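Local structure of tRNA (cytosine(38)-C(5))-methyltransferase (Schizosaccharomyces pombe, 6FDF) at residues A46-N51 with K300-E305; Q86-I91 with E125-F130; P119-I124 with L172-F177; Y215-S220 with L278-A283. The protein methylates cytosine 38 in the anticodon loop of tRNA(Asp) at carbon 5, using S-adenosyl-L-methionine as the methyl donor. One frame throughout, in Å; residues are numbered along the deposited sequence.

Contact 1: A46-N51 with K300-E305; sequences ANEIYN and KSNVTE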
loop_
_atom_site.group_PDB
_atom_site.type_symbol
_atom_site.label_atom_id
_atom_site.label_comp_id
_atom_site.label_asym_id
_atom_site.label_seq_id
_atom_site.Cartn_x
_atom_site.Cartn_y
_atom_site.Cartn_z
ATOM N N ALA A 46 -1.284 14.096 2.099
ATOM C CA ALA A 46 -0.724 13.156 1.130
ATOM C C ALA A 46 -0.207 13.897 -0.094
ATOM O O ALA A 46 0.893 13.620 -0.590
ATOM C CB ALA A 46 -1.777 12.127 0.724
ATOM N N ASN A 47 -1.007 14.836 -0.605
ATOM C CA ASN A 47 -0.625 15.578 -1.803
ATOM C C ASN A 47 0.639 16.394 -1.572
ATOM O O ASN A 47 1.464 16.551 -2.481
ATOM C CB ASN A 47 -1.769 16.497 -2.231
ATOM C CG ASN A 47 -2.955 15.735 -2.761
ATOM O OD1 ASN A 47 -2.846 14.563 -3.100
ATOM N ND2 ASN A 47 -4.097 16.404 -2.849
ATOM N N GLU A 48 0.789 16.952 -0.368
ATOM C CA GLU A 48 2.000 17.696 -0.035
ATOM C C GLU A 48 3.235 16.805 -0.130
ATOM O O GLU A 48 4.243 17.191 -0.736
ATOM C CB GLU A 48 1.872 18.308 1.361
ATOM C CG GLU A 48 3.056 19.155 1.780
ATOM C CD GLU A 48 2.828 19.853 3.110
ATOM O OE1 GLU A 48 3.808 20.349 3.700
ATOM O OE2 GLU A 48 1.665 19.898 3.567
ATOM N N ILE A 49 3.175 15.607 0.466
ATOM C CA ILE A 49 4.280 14.657 0.345
ATOM C C ILE A 49 4.449 14.209 -1.100
ATOM O O ILE A 49 5.575 14.122 -1.606
ATOM C CB ILE A 49 4.062 13.455 1.288
ATOM C CG1 ILE A 49 3.961 13.925 2.743
ATOM C CG2 ILE A 49 5.160 12.408 1.111
ATOM C CD1 ILE A 49 5.208 14.623 3.230
ATOM N N TYR A 50 3.342 13.949 -1.801
ATOM C CA TYR A 50 3.448 13.494 -3.186
ATOM C C TYR A 50 4.216 14.510 -4.023
ATOM O O TYR A 50 5.172 14.169 -4.731
ATOM C CB TYR A 50 2.060 13.232 -3.790
ATOM C CG TYR A 50 2.136 12.543 -5.145
ATOM C CD1 TYR A 50 2.569 13.231 -6.282
ATOM C CD2 TYR A 50 1.793 11.205 -5.287
ATOM C CE1 TYR A 50 2.666 12.597 -7.515
ATOM C CE2 TYR A 50 1.872 10.568 -6.518
ATOM C CZ TYR A 50 2.316 11.267 -7.624
ATOM O OH TYR A 50 2.399 10.631 -8.844
ATOM N N ASN A 51 3.803 15.775 -3.952
ATOM C CA ASN A 51 4.369 16.791 -4.831
ATOM C C ASN A 51 5.808 17.118 -4.460
ATOM O O ASN A 51 6.611 17.456 -5.338
ATOM C CB ASN A 51 3.489 18.038 -4.794
ATOM C CG ASN A 51 2.157 17.814 -5.483
ATOM O OD1 ASN A 51 2.070 17.046 -6.437
ATOM N ND2 ASN A 51 1.113 18.480 -5.000
ATOM N N LYS A 300 11.346 18.367 5.021
ATOM C CA LYS A 300 11.154 19.711 4.484
ATOM C C LYS A 300 9.684 20.087 4.318
ATOM O O LYS A 300 9.380 21.025 3.572
ATOM C CB LYS A 300 11.872 19.862 3.139
ATOM C CG LYS A 300 13.359 19.537 3.153
ATOM C CD LYS A 300 13.921 19.525 1.737
ATOM C CE LYS A 300 15.115 18.588 1.611
ATOM N NZ LYS A 300 16.167 18.882 2.621
ATOM N N SER A 301 8.770 19.391 4.981
ATOM C CA SER A 301 7.342 19.630 4.841
ATOM C C SER A 301 6.746 19.970 6.202
ATOM O O SER A 301 7.422 19.928 7.233
ATOM C CB SER A 301 6.641 18.407 4.244
ATOM O OG SER A 301 6.579 17.364 5.200
ATOM N N ASN A 302 5.457 20.303 6.196
ATOM C CA ASN A 302 4.680 20.462 7.416
ATOM C C ASN A 302 4.113 19.141 7.926
ATOM O O ASN A 302 3.327 19.143 8.880
ATOM C CB ASN A 302 3.547 21.468 7.190
ATOM C CG ASN A 302 4.056 22.842 6.779
ATOM O OD1 ASN A 302 5.082 23.309 7.275
ATOM N ND2 ASN A 302 3.341 23.493 5.868
ATOM N N VAL A 303 4.495 18.020 7.323
ATOM C CA VAL A 303 3.975 16.713 7.707
ATOM C C VAL A 303 4.925 16.082 8.717
ATOM O O VAL A 303 6.093 15.825 8.408
ATOM C CB VAL A 303 3.796 15.805 6.481
ATOM C CG1 VAL A 303 3.216 14.460 6.902
ATOM C CG2 VAL A 303 2.907 16.479 5.441
ATOM N N THR A 304 4.424 15.831 9.926
ATOM C CA THR A 304 5.228 15.274 11.002
ATOM C C THR A 304 5.378 13.762 10.845
ATOM O O THR A 304 4.617 13.106 10.131
ATOM C CB THR A 304 4.597 15.571 12.362
ATOM O OG1 THR A 304 3.378 14.826 12.482
ATOM C CG2 THR A 304 4.286 17.049 12.491
ATOM N N GLU A 305 6.373 13.209 11.546
ATOM C CA GLU A 305 6.566 11.762 11.538
ATOM C C GLU A 305 5.320 11.040 12.030
ATOM O O GLU A 305 4.986 9.954 11.540
ATOM C CB GLU A 305 7.769 11.381 12.398
ATOM C CG GLU A 305 8.143 9.920 12.258
ATOM C CD GLU A 305 9.396 9.548 13.010
ATOM O OE1 GLU A 305 9.774 10.279 13.948
ATOM O OE2 GLU A 305 10.001 8.512 12.670
#

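Contact 2: Q86-I91 with E125-F130; sequences QPFTRI and ENVQGF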
loop_
_atom_site.group_PDB
_atom_site.type_symbol
_atom_site.label_atom_id
_atom_site.label_comp_id
_atom_site.label_asym_id
_atom_site.label_seq_id
_atom_site.Cartn_x
_atom_site.Cartn_y
_atom_site.Cartn_z
ATOM N N GLN A 86 -14.134 -0.067 2.207
ATOM C CA GLN A 86 -14.737 -0.494 3.465
ATOM C C GLN A 86 -15.708 0.575 3.972
ATOM O O GLN A 86 -15.455 1.771 3.805
ATOM C CB GLN A 86 -13.661 -0.756 4.519
ATOM C CG GLN A 86 -12.527 -1.646 4.053
ATOM C CD GLN A 86 -11.844 -2.364 5.200
ATOM O OE1 GLN A 86 -10.681 -2.103 5.509
ATOM N NE2 GLN A 86 -12.568 -3.276 5.840
ATOM N N PRO A 87 -16.830 0.177 4.593
ATOM C CA PRO A 87 -17.213 -1.210 4.870
ATOM C C PRO A 87 -17.756 -1.904 3.629
ATOM O O PRO A 87 -18.457 -1.281 2.827
ATOM C CB PRO A 87 -18.304 -1.064 5.929
ATOM C CG PRO A 87 -18.946 0.234 5.602
ATOM C CD PRO A 87 -17.842 1.129 5.084
ATOM N N PHE A 88 -17.423 -3.184 3.473
ATOM C CA PHE A 88 -17.888 -3.932 2.310
ATOM C C PHE A 88 -19.407 -4.057 2.299
ATOM O O PHE A 88 -20.030 -4.028 1.230
ATOM C CB PHE A 88 -17.209 -5.302 2.283
ATOM C CG PHE A 88 -15.720 -5.218 2.094
ATOM C CD1 PHE A 88 -15.178 -4.317 1.193
ATOM C CD2 PHE A 88 -14.862 -6.012 2.837
ATOM C CE1 PHE A 88 -13.809 -4.224 1.019
ATOM C CE2 PHE A 88 -13.493 -5.920 2.671
ATOM C CZ PHE A 88 -12.967 -5.024 1.759
ATOM N N THR A 89 -20.023 -4.193 3.473
ATOM C CA THR A 89 -21.477 -4.177 3.612
ATOM C C THR A 89 -21.867 -2.986 4.479
ATOM O O THR A 89 -21.665 -3.008 5.697
ATOM C CB THR A 89 -21.988 -5.483 4.221
ATOM O OG1 THR A 89 -21.686 -6.572 3.338
ATOM C CG2 THR A 89 -23.495 -5.418 4.437
ATOM N N ARG A 90 -22.411 -1.947 3.854
ATOM C CA ARG A 90 -22.828 -0.759 4.583
ATOM C C ARG A 90 -24.191 -0.970 5.237
ATOM O O ARG A 90 -25.046 -1.698 4.722
ATOM C CB ARG A 90 -22.871 0.450 3.650
ATOM C CG ARG A 90 -23.018 1.780 4.368
ATOM C CD ARG A 90 -22.904 2.939 3.398
ATOM N NE ARG A 90 -21.608 2.921 2.727
ATOM C CZ ARG A 90 -20.519 3.526 3.190
ATOM N NH1 ARG A 90 -20.569 4.212 4.326
ATOM N NH2 ARG A 90 -19.380 3.452 2.515
ATOM N N ILE A 91 -24.388 -0.319 6.384
ATOM C CA ILE A 91 -25.650 -0.364 7.110
ATOM C C ILE A 91 -26.247 1.040 7.116
ATOM O O ILE A 91 -25.544 2.043 6.965
ATOM C CB ILE A 91 -25.485 -0.891 8.554
ATOM C CG1 ILE A 91 -24.434 -1.999 8.619
ATOM C CG2 ILE A 91 -26.818 -1.399 9.111
ATOM C CD1 ILE A 91 -24.035 -2.377 10.042
ATOM N N GLU A 125 -5.740 -2.249 -6.276
ATOM C CA GLU A 125 -5.213 -2.824 -5.044
ATOM C C GLU A 125 -6.216 -2.595 -3.920
ATOM O O GLU A 125 -6.849 -1.540 -3.850
ATOM C CB GLU A 125 -3.853 -2.204 -4.687
ATOM C CG GLU A 125 -3.133 -2.900 -3.543
ATOM C CD GLU A 125 -3.284 -2.182 -2.214
ATOM O OE1 GLU A 125 -4.073 -1.221 -2.130
ATOM O OE2 GLU A 125 -2.589 -2.576 -1.255
ATOM N N ASN A 126 -6.381 -3.581 -3.045
ATOM C CA ASN A 126 -7.309 -3.411 -1.934
ATOM C C ASN A 126 -6.935 -4.376 -0.815
ATOM O O ASN A 126 -6.017 -5.186 -0.949
ATOM C CB ASN A 126 -8.754 -3.622 -2.388
ATOM C CG ASN A 126 -9.705 -2.656 -1.723
ATOM O OD1 ASN A 126 -10.311 -2.969 -0.700
ATOM N ND2 ASN A 126 -9.813 -1.456 -2.282
ATOM N N VAL A 127 -7.657 -4.275 0.299
ATOM C CA VAL A 127 -7.413 -5.155 1.440
ATOM C C VAL A 127 -7.968 -6.544 1.160
ATOM O O VAL A 127 -8.897 -6.729 0.363
ATOM C CB VAL A 127 -8.017 -4.571 2.732
ATOM C CG1 VAL A 127 -7.442 -3.188 3.012
ATOM C CG2 VAL A 127 -9.529 -4.526 2.637
ATOM N N GLN A 128 -7.374 -7.539 1.816
ATOM C CA GLN A 128 -7.902 -8.893 1.755
ATOM C C GLN A 128 -9.358 -8.904 2.206
ATOM O O GLN A 128 -9.728 -8.263 3.194
ATOM C CB GLN A 128 -7.062 -9.821 2.631
ATOM C CG GLN A 128 -7.463 -11.281 2.557
ATOM C CD GLN A 128 -6.484 -12.180 3.282
ATOM O OE1 GLN A 128 -5.756 -11.734 4.169
ATOM N NE2 GLN A 128 -6.464 -13.455 2.912
ATOM N N GLY A 129 -10.182 -9.650 1.489
ATOM C CA GLY A 129 -11.605 -9.653 1.720
ATOM C C GLY A 129 -12.381 -8.784 0.757
ATOM O O GLY A 129 -13.602 -8.933 0.654
ATOM N N PHE A 130 -11.701 -7.881 0.046
ATOM C CA PHE A 130 -12.348 -7.197 -1.067
ATOM C C PHE A 130 -12.917 -8.204 -2.053
ATOM O O PHE A 130 -13.984 -7.978 -2.635
ATOM C CB PHE A 130 -11.357 -6.264 -1.769
ATOM C CG PHE A 130 -11.946 -5.543 -2.960
ATOM C CD1 PHE A 130 -12.783 -4.453 -2.784
ATOM C CD2 PHE A 130 -11.669 -5.968 -4.253
ATOM C CE1 PHE A 130 -13.333 -3.796 -3.877
ATOM C CE2 PHE A 130 -12.215 -5.311 -5.349
ATOM C CZ PHE A 130 -13.046 -4.222 -5.155
#

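Contact 3: P119-I124 with L172-F177; sequences PEYILI and LARLNF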
loop_
_atom_site.group_PDB
_atom_site.type_symbol
_atom_site.label_atom_id
_atom_site.label_comp_id
_atom_site.label_asym_id
_atom_site.label_seq_id
_atom_site.Cartn_x
_atom_site.Cartn_y
_atom_site.Cartn_z
ATOM N N PRO A 119 -9.093 2.764 -20.992
ATOM C CA PRO A 119 -7.683 2.487 -20.703
ATOM C C PRO A 119 -7.361 1.047 -21.060
ATOM O O PRO A 119 -8.173 0.140 -20.872
ATOM C CB PRO A 119 -7.568 2.739 -19.194
ATOM C CG PRO A 119 -8.964 2.587 -18.670
ATOM C CD PRO A 119 -9.863 3.076 -19.776
ATOM N N GLU A 120 -6.169 0.839 -21.607
ATOM C CA GLU A 120 -5.790 -0.508 -21.996
ATOM C C GLU A 120 -5.357 -1.348 -20.805
ATOM O O GLU A 120 -5.355 -2.579 -20.900
ATOM C CB GLU A 120 -4.693 -0.448 -23.059
ATOM C CG GLU A 120 -5.205 0.108 -24.383
ATOM C CD GLU A 120 -4.136 0.204 -25.453
ATOM O OE1 GLU A 120 -2.969 -0.135 -25.173
ATOM O OE2 GLU A 120 -4.467 0.625 -26.582
ATOM N N TYR A 121 -4.978 -0.713 -19.696
ATOM C CA TYR A 121 -4.513 -1.430 -18.517
ATOM C C TYR A 121 -5.076 -0.776 -17.266
ATOM O O TYR A 121 -5.102 0.451 -17.158
ATOM C CB TYR A 121 -2.979 -1.448 -18.440
ATOM C CG TYR A 121 -2.339 -2.021 -19.683
ATOM C CD1 TYR A 121 -2.101 -1.223 -20.797
ATOM C CD2 TYR A 121 -2.013 -3.365 -19.757
ATOM C CE1 TYR A 121 -1.535 -1.756 -21.946
ATOM C CE2 TYR A 121 -1.450 -3.901 -20.896
ATOM C CZ TYR A 121 -1.210 -3.093 -21.982
ATOM O OH TYR A 121 -0.652 -3.630 -23.117
ATOM N N ILE A 122 -5.497 -1.603 -16.312
ATOM C CA ILE A 122 -5.997 -1.132 -15.023
ATOM C C ILE A 122 -5.380 -1.996 -13.933
ATOM O O ILE A 122 -5.339 -3.222 -14.059
ATOM C CB ILE A 122 -7.534 -1.192 -14.941
ATOM C CG1 ILE A 122 -8.162 -0.378 -16.072
ATOM C CG2 ILE A 122 -8.015 -0.699 -13.586
ATOM C CD1 ILE A 122 -9.667 -0.524 -16.143
ATOM N N LEU A 123 -4.892 -1.354 -12.871
ATOM C CA LEU A 123 -4.355 -2.035 -11.698
ATOM C C LEU A 123 -5.150 -1.577 -10.486
ATOM O O LEU A 123 -5.238 -0.376 -10.223
ATOM C CB LEU A 123 -2.872 -1.716 -11.508
ATOM C CG LEU A 123 -2.268 -2.256 -10.212
ATOM C CD1 LEU A 123 -2.310 -3.751 -10.237
ATOM C CD2 LEU A 123 -0.838 -1.758 -10.038
ATOM N N ILE A 124 -5.732 -2.531 -9.759
ATOM C CA ILE A 124 -6.534 -2.259 -8.573
ATOM C C ILE A 124 -5.884 -2.961 -7.390
ATOM O O ILE A 124 -5.525 -4.137 -7.491
ATOM C CB ILE A 124 -7.985 -2.742 -8.753
ATOM C CG1 ILE A 124 -8.576 -2.180 -10.050
ATOM C CG2 ILE A 124 -8.850 -2.303 -7.569
ATOM C CD1 ILE A 124 -9.959 -2.709 -10.349
ATOM N N LEU A 172 -5.576 -7.149 -11.879
ATOM C CA LEU A 172 -4.850 -6.696 -13.062
ATOM C C LEU A 172 -5.742 -6.935 -14.267
ATOM O O LEU A 172 -6.180 -8.068 -14.494
ATOM C CB LEU A 172 -3.525 -7.450 -13.224
ATOM C CG LEU A 172 -2.311 -7.015 -12.396
ATOM C CD1 LEU A 172 -2.565 -7.147 -10.903
ATOM C CD2 LEU A 172 -1.091 -7.831 -12.797
ATOM N N ALA A 173 -6.005 -5.882 -15.045
ATOM C CA ALA A 173 -6.936 -5.969 -16.167
ATOM C C ALA A 173 -6.270 -5.463 -17.438
ATOM O O ALA A 173 -5.671 -4.385 -17.434
ATOM C CB ALA A 173 -8.217 -5.162 -15.893
ATOM N N ARG A 174 -6.368 -6.247 -18.513
ATOM C CA ARG A 174 -5.930 -5.841 -19.844
ATOM C C ARG A 174 -7.131 -5.795 -20.775
ATOM O O ARG A 174 -7.874 -6.778 -20.879
ATOM C CB ARG A 174 -4.893 -6.808 -20.427
ATOM C CG ARG A 174 -3.592 -6.924 -19.661
ATOM C CD ARG A 174 -2.777 -8.053 -20.247
ATOM N NE ARG A 174 -1.432 -8.135 -19.683
ATOM C CZ ARG A 174 -0.625 -9.182 -19.848
ATOM N NH1 ARG A 174 0.583 -9.194 -19.290
ATOM N NH2 ARG A 174 -1.031 -10.230 -20.562
ATOM N N LEU A 175 -7.305 -4.668 -21.464
ATOM C CA LEU A 175 -8.371 -4.540 -22.452
ATOM C C LEU A 175 -8.118 -5.449 -23.653
ATOM O O LEU A 175 -7.003 -5.495 -24.187
ATOM C CB LEU A 175 -8.479 -3.085 -22.902
ATOM C CG LEU A 175 -9.602 -2.737 -23.877
ATOM C CD1 LEU A 175 -10.967 -2.861 -23.214
ATOM C CD2 LEU A 175 -9.391 -1.330 -24.399
ATOM N N ASN A 176 -9.164 -6.164 -24.079
ATOM C CA ASN A 176 -9.154 -6.975 -25.304
ATOM C C ASN A 176 -7.916 -7.873 -25.410
ATOM O O ASN A 176 -7.232 -7.914 -26.434
ATOM C CB ASN A 176 -9.280 -6.086 -26.546
ATOM C CG ASN A 176 -10.571 -5.278 -26.565
ATOM O OD1 ASN A 176 -10.583 -4.109 -26.958
ATOM N ND2 ASN A 176 -11.668 -5.906 -26.158
ATOM N N PHE A 177 -7.635 -8.616 -24.342
ATOM C CA PHE A 177 -6.513 -9.550 -24.318
ATOM C C PHE A 177 -7.049 -10.975 -24.258
ATOM O O PHE A 177 -7.801 -11.318 -23.340
ATOM C CB PHE A 177 -5.588 -9.274 -23.132
ATOM C CG PHE A 177 -4.503 -10.297 -22.967
ATOM C CD1 PHE A 177 -3.389 -10.280 -23.794
ATOM C CD2 PHE A 177 -4.594 -11.279 -21.994
ATOM C CE1 PHE A 177 -2.387 -11.224 -23.655
ATOM C CE2 PHE A 177 -3.595 -12.225 -21.848
ATOM C CZ PHE A 177 -2.489 -12.195 -22.679
HETATM O O HOH W 1 -4.719 -4.241 -23.265
#

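Contact 4: Y215-S220 with L278-A283; sequences YMVLES and LRYFTA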
loop_
_atom_site.group_PDB
_atom_site.type_symbol
_atom_site.label_atom_id
_atom_site.label_comp_id
_atom_site.label_asym_id
_atom_site.label_seq_id
_atom_site.Cartn_x
_atom_site.Cartn_y
_atom_site.Cartn_z
ATOM N N TYR A 215 11.096 6.942 20.473
ATOM C CA TYR A 215 10.461 5.743 19.945
ATOM C C TYR A 215 10.216 4.669 20.995
ATOM O O TYR A 215 9.583 3.659 20.678
ATOM C CB TYR A 215 11.302 5.163 18.801
ATOM C CG TYR A 215 11.465 6.131 17.652
ATOM C CD1 TYR A 215 10.459 6.288 16.706
ATOM C CD2 TYR A 215 12.617 6.897 17.518
ATOM C CE1 TYR A 215 10.596 7.182 15.659
ATOM C CE2 TYR A 215 12.766 7.790 16.469
ATOM C CZ TYR A 215 11.752 7.928 15.543
ATOM O OH TYR A 215 11.887 8.813 14.494
ATOM N N MET A 216 10.700 4.858 22.223
ATOM C CA MET A 216 10.561 3.841 23.260
ATOM C C MET A 216 9.099 3.697 23.657
ATOM O O MET A 216 8.398 4.695 23.847
ATOM C CB MET A 216 11.395 4.206 24.489
ATOM C CG MET A 216 12.871 4.411 24.226
ATOM S SD MET A 216 13.662 3.021 23.404
ATOM C CE MET A 216 13.578 1.749 24.668
ATOM N N VAL A 217 8.629 2.451 23.753
ATOM C CA VAL A 217 7.248 2.216 24.153
ATOM C C VAL A 217 7.077 2.625 25.610
ATOM O O VAL A 217 7.931 2.339 26.460
ATOM C CB VAL A 217 6.864 0.742 23.930
ATOM C CG1 VAL A 217 5.387 0.516 24.249
ATOM C CG2 VAL A 217 7.162 0.334 22.490
ATOM N N LEU A 218 5.973 3.312 25.904
ATOM C CA LEU A 218 5.747 3.834 27.245
ATOM C C LEU A 218 5.473 2.705 28.232
ATOM O O LEU A 218 4.783 1.734 27.912
ATOM C CB LEU A 218 4.576 4.816 27.241
ATOM C CG LEU A 218 4.844 6.142 26.526
ATOM C CD1 LEU A 218 3.588 7.000 26.506
ATOM C CD2 LEU A 218 5.998 6.881 27.186
ATOM N N GLU A 219 6.010 2.853 29.445
ATOM C CA GLU A 219 5.747 1.880 30.502
ATOM C C GLU A 219 4.257 1.790 30.806
ATOM O O GLU A 219 3.735 0.703 31.084
ATOM C CB GLU A 219 6.537 2.246 31.759
ATOM C CG GLU A 219 6.295 1.315 32.942
ATOM C CD GLU A 219 7.350 1.446 34.027
ATOM O OE1 GLU A 219 7.531 0.479 34.798
ATOM O OE2 GLU A 219 8.005 2.506 34.108
ATOM N N SER A 220 3.554 2.924 30.761
ATOM C CA SER A 220 2.119 2.923 31.030
ATOM C C SER A 220 1.367 2.022 30.055
ATOM O O SER A 220 0.480 1.260 30.459
ATOM C CB SER A 220 1.575 4.352 30.968
ATOM O OG SER A 220 1.626 4.854 29.644
ATOM N N LEU A 278 12.040 -1.980 24.438
ATOM C CA LEU A 278 11.108 -2.067 23.324
ATOM C C LEU A 278 10.877 -0.686 22.732
ATOM O O LEU A 278 10.617 0.275 23.465
ATOM C CB LEU A 278 9.782 -2.661 23.798
ATOM C CG LEU A 278 9.877 -4.084 24.345
ATOM C CD1 LEU A 278 8.693 -4.395 25.255
ATOM C CD2 LEU A 278 9.933 -5.070 23.199
ATOM N N ARG A 279 10.947 -0.591 21.406
ATOM C CA ARG A 279 10.662 0.651 20.705
ATOM C C ARG A 279 9.773 0.372 19.502
ATOM O O ARG A 279 9.739 -0.743 18.978
ATOM C CB ARG A 279 11.947 1.359 20.244
ATOM C CG ARG A 279 12.717 0.663 19.115
ATOM C CD ARG A 279 13.802 1.613 18.592
ATOM N NE ARG A 279 14.720 1.029 17.611
ATOM C CZ ARG A 279 14.489 0.990 16.299
ATOM N NH1 ARG A 279 13.351 1.469 15.805
ATOM N NH2 ARG A 279 15.392 0.463 15.478
ATOM N N TYR A 280 9.049 1.405 19.067
ATOM C CA TYR A 280 8.370 1.346 17.782
ATOM C C TYR A 280 9.396 1.396 16.655
ATOM O O TYR A 280 10.486 1.951 16.809
ATOM C CB TYR A 280 7.382 2.510 17.640
ATOM C CG TYR A 280 6.323 2.517 18.720
ATOM C CD1 TYR A 280 5.275 1.600 18.693
ATOM C CD2 TYR A 280 6.368 3.435 19.764
ATOM C CE1 TYR A 280 4.307 1.588 19.682
ATOM C CE2 TYR A 280 5.399 3.435 20.758
ATOM C CZ TYR A 280 4.369 2.512 20.708
ATOM O OH TYR A 280 3.402 2.503 21.693
ATOM N N PHE A 281 9.048 0.799 15.518
ATOM C CA PHE A 281 9.787 1.097 14.299
ATOM C C PHE A 281 9.638 2.574 13.975
ATOM O O PHE A 281 8.575 3.163 14.183
ATOM C CB PHE A 281 9.277 0.245 13.132
ATOM C CG PHE A 281 9.611 -1.213 13.260
ATOM C CD1 PHE A 281 10.874 -1.679 12.930
ATOM C CD2 PHE A 281 8.664 -2.120 13.707
ATOM C CE1 PHE A 281 11.185 -3.023 13.050
ATOM C CE2 PHE A 281 8.973 -3.463 13.827
ATOM C CZ PHE A 281 10.236 -3.914 13.499
ATOM N N THR A 282 10.715 3.181 13.481
ATOM C CA THR A 282 10.618 4.553 13.010
ATOM C C THR A 282 9.826 4.595 11.708
ATOM O O THR A 282 9.661 3.581 11.023
ATOM C CB THR A 282 12.008 5.151 12.793
ATOM O OG1 THR A 282 12.581 4.589 11.606
ATOM C CG2 THR A 282 12.915 4.852 13.981
ATOM N N ALA A 283 9.333 5.786 11.355
ATOM C CA ALA A 283 8.604 5.902 10.094
ATOM C C ALA A 283 9.500 5.575 8.906
ATOM O O ALA A 283 9.027 5.000 7.917
ATOM C CB ALA A 283 8.002 7.299 9.940
HETATM O O HOH W 2 10.006 0.464 26.208
HETATM O O HOH W 3 3.882 4.131 23.944
#

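Contact 1: A46-N51 with K300-E305
E48 reaches from the helix to the loop at N302, and I49 packs beside it. The E48 side chain leaves with CG anti to the backbone N (chi1 -177°) and stays extended, a shape that suits a long acid bridging from a helix to a neighbouring backbone. OE1 accepts from N302 N at 3.0 Å on the syn side of the carboxylate, some 30° out of its plane, with the N-H close to straight at 165°. The same oxygen lies 3.5 Å from S301 CB. An alanine here would probably leave N302 N without this acceptor and the loop less firmly held to the helix. One residue on, I49 turns its CD1 to the loop, 3.7 Å from V303 CG2 and 3.6 Å from S301 OG. Branched aliphatic chains suit this buried side. S301 OG accepts from V303 N at 3.0 Å, an ST turn, and also bonds to W298 O. The contact joins helix 44-54 to the loop ahead of helix 305-313, while Y50 packs against strands 34-41 and 58-60.

Contact 2: Q86-I91 with E125-F130
F88 drives the far end of its ring against the turn formed by V127 to F130. Its CG lies anti to the carbonyl carbon (chi1 -64°). CZ touches V127 CG2 at 3.6 Å, near the ring plane, and CE2 lies 3.6 Å from G129 C. CE1 reaches F130 CD1 at 3.9 Å, at the edge of the F130 ring, and the two side chains cross at about a right angle. V127 CG2, which also meets Q86 OE1 tip to tip at 3.9 Å, stands between its backbone N and carbonyl carbon. A long flat group suits the reach of F88, and an alanine in its place would probably open a gap beside V127 and F130. The type II turn is closed by F130 N to V127 O, and G129 has a phi of 99°, where a side chain would press on the preceding carbonyl. The turn lies at the far end of strand 121-127; F130 packs on helix 134-145 and C85, the predicted catalytic cysteine, while F88 belongs to the loop after strand 78-81.

Contact 3: P119-I124 with L172-F177
L123 and L172 lie side by side and point the same way, their CD1 atoms only 3.5 Å apart, tighter than usual for carbons. They form a non-hydrogen-bonded antiparallel pair; V321, I325 and L328 of helix 318-328 cover L123 and L328 also touches L172, a setting that suits leucines. On the other face, I122 and A173 make the hydrogen-bonded pair: I122 N gives to A173 O at 3.0 Å and A173 N to I122 O at 2.9 Å. The small A173 brings CB within 4.1 Å of I122 CB, and Y148 packs against both. Back on the face of L123 and L172, R174 CG packs on the Y121 ring at CD2 and CE2, both 3.9 Å away, while the guanidinium, at 82° to that ring, bonds to L327 O and L328 O. The end at E120 and L175 is more exposed to solvent, although L175 N to E120 O (2.9 Å) is nearly straight, its donor above the carbonyl plane. Here a water donates to E120 O at 3.0 Å and to L175 O at 2.8 Å. The hallmark of the class I methyltransferase sheet is an antiparallel seventh strand, here 168-175, inserted between the fifth (121-127) and the sixth (148-155).

Contact 4: Y215-S220 with L278-A283
L278 O is gripped by two donors, V217 N at 3.0 Å and a water at 2.8 Å that also donates to V217 O. The return bond runs from Y280 N to Y215 O at 2.8 Å, and the two make a single bridge centred on M216 and R279. V217 CG2 sits over the centre of the Y280 ring, 4.0 Å from its centroid, a CH-pi contact in which the side chains cross at about a right angle. A compact branched residue suits that spot between ring and L278 CB. A second CH-pi contact places T282 CG2 over the centre of the Y215 ring, 3.6 Å from its centroid. There chi1 of T282 (74°) sets OG1 between the backbone N and carbonyl carbon, where it bonds to E207, while the methyl turns to the ring. Bends at chi2 and chi3 bring M216 CE within 3.5 Å of L278 O. R279 heads away from the bridge: NH1 bonds to Y280 O at 3.1 Å and forms a salt bridge with E285, and W212 adds a cation-pi contact. At the outer end a second water accepts from L218 N and bonds to Y280 OH. Backbone bonds set the alignment and methyl-on-ring packing fills the space between, while E285 would probably steady the positive charge of R279, and E305 bonds to the Y215 hydroxyl.

How the contacts relate
Contacts 2 and 3 share strand 121-127: contact 3 pairs its beginning with strand 168-175, and contact 2 uses its far end, beside the predicted catalytic C85. The side chain of F130 comes within about 4 Å of that of C85. The bound S-adenosyl-L-homocysteine lies about 8 Å from the side chains of both I49 in contact 1 and N126 in contact 2, and about 9 Å from that of L123 in contact 3. Contact 4 stands apart, its centre about 43 Å from that of contact 3, on the opposite side of the chain's centre. It touches contact 1, however, through E305, which probably bonds to Y215 OH and A283 N.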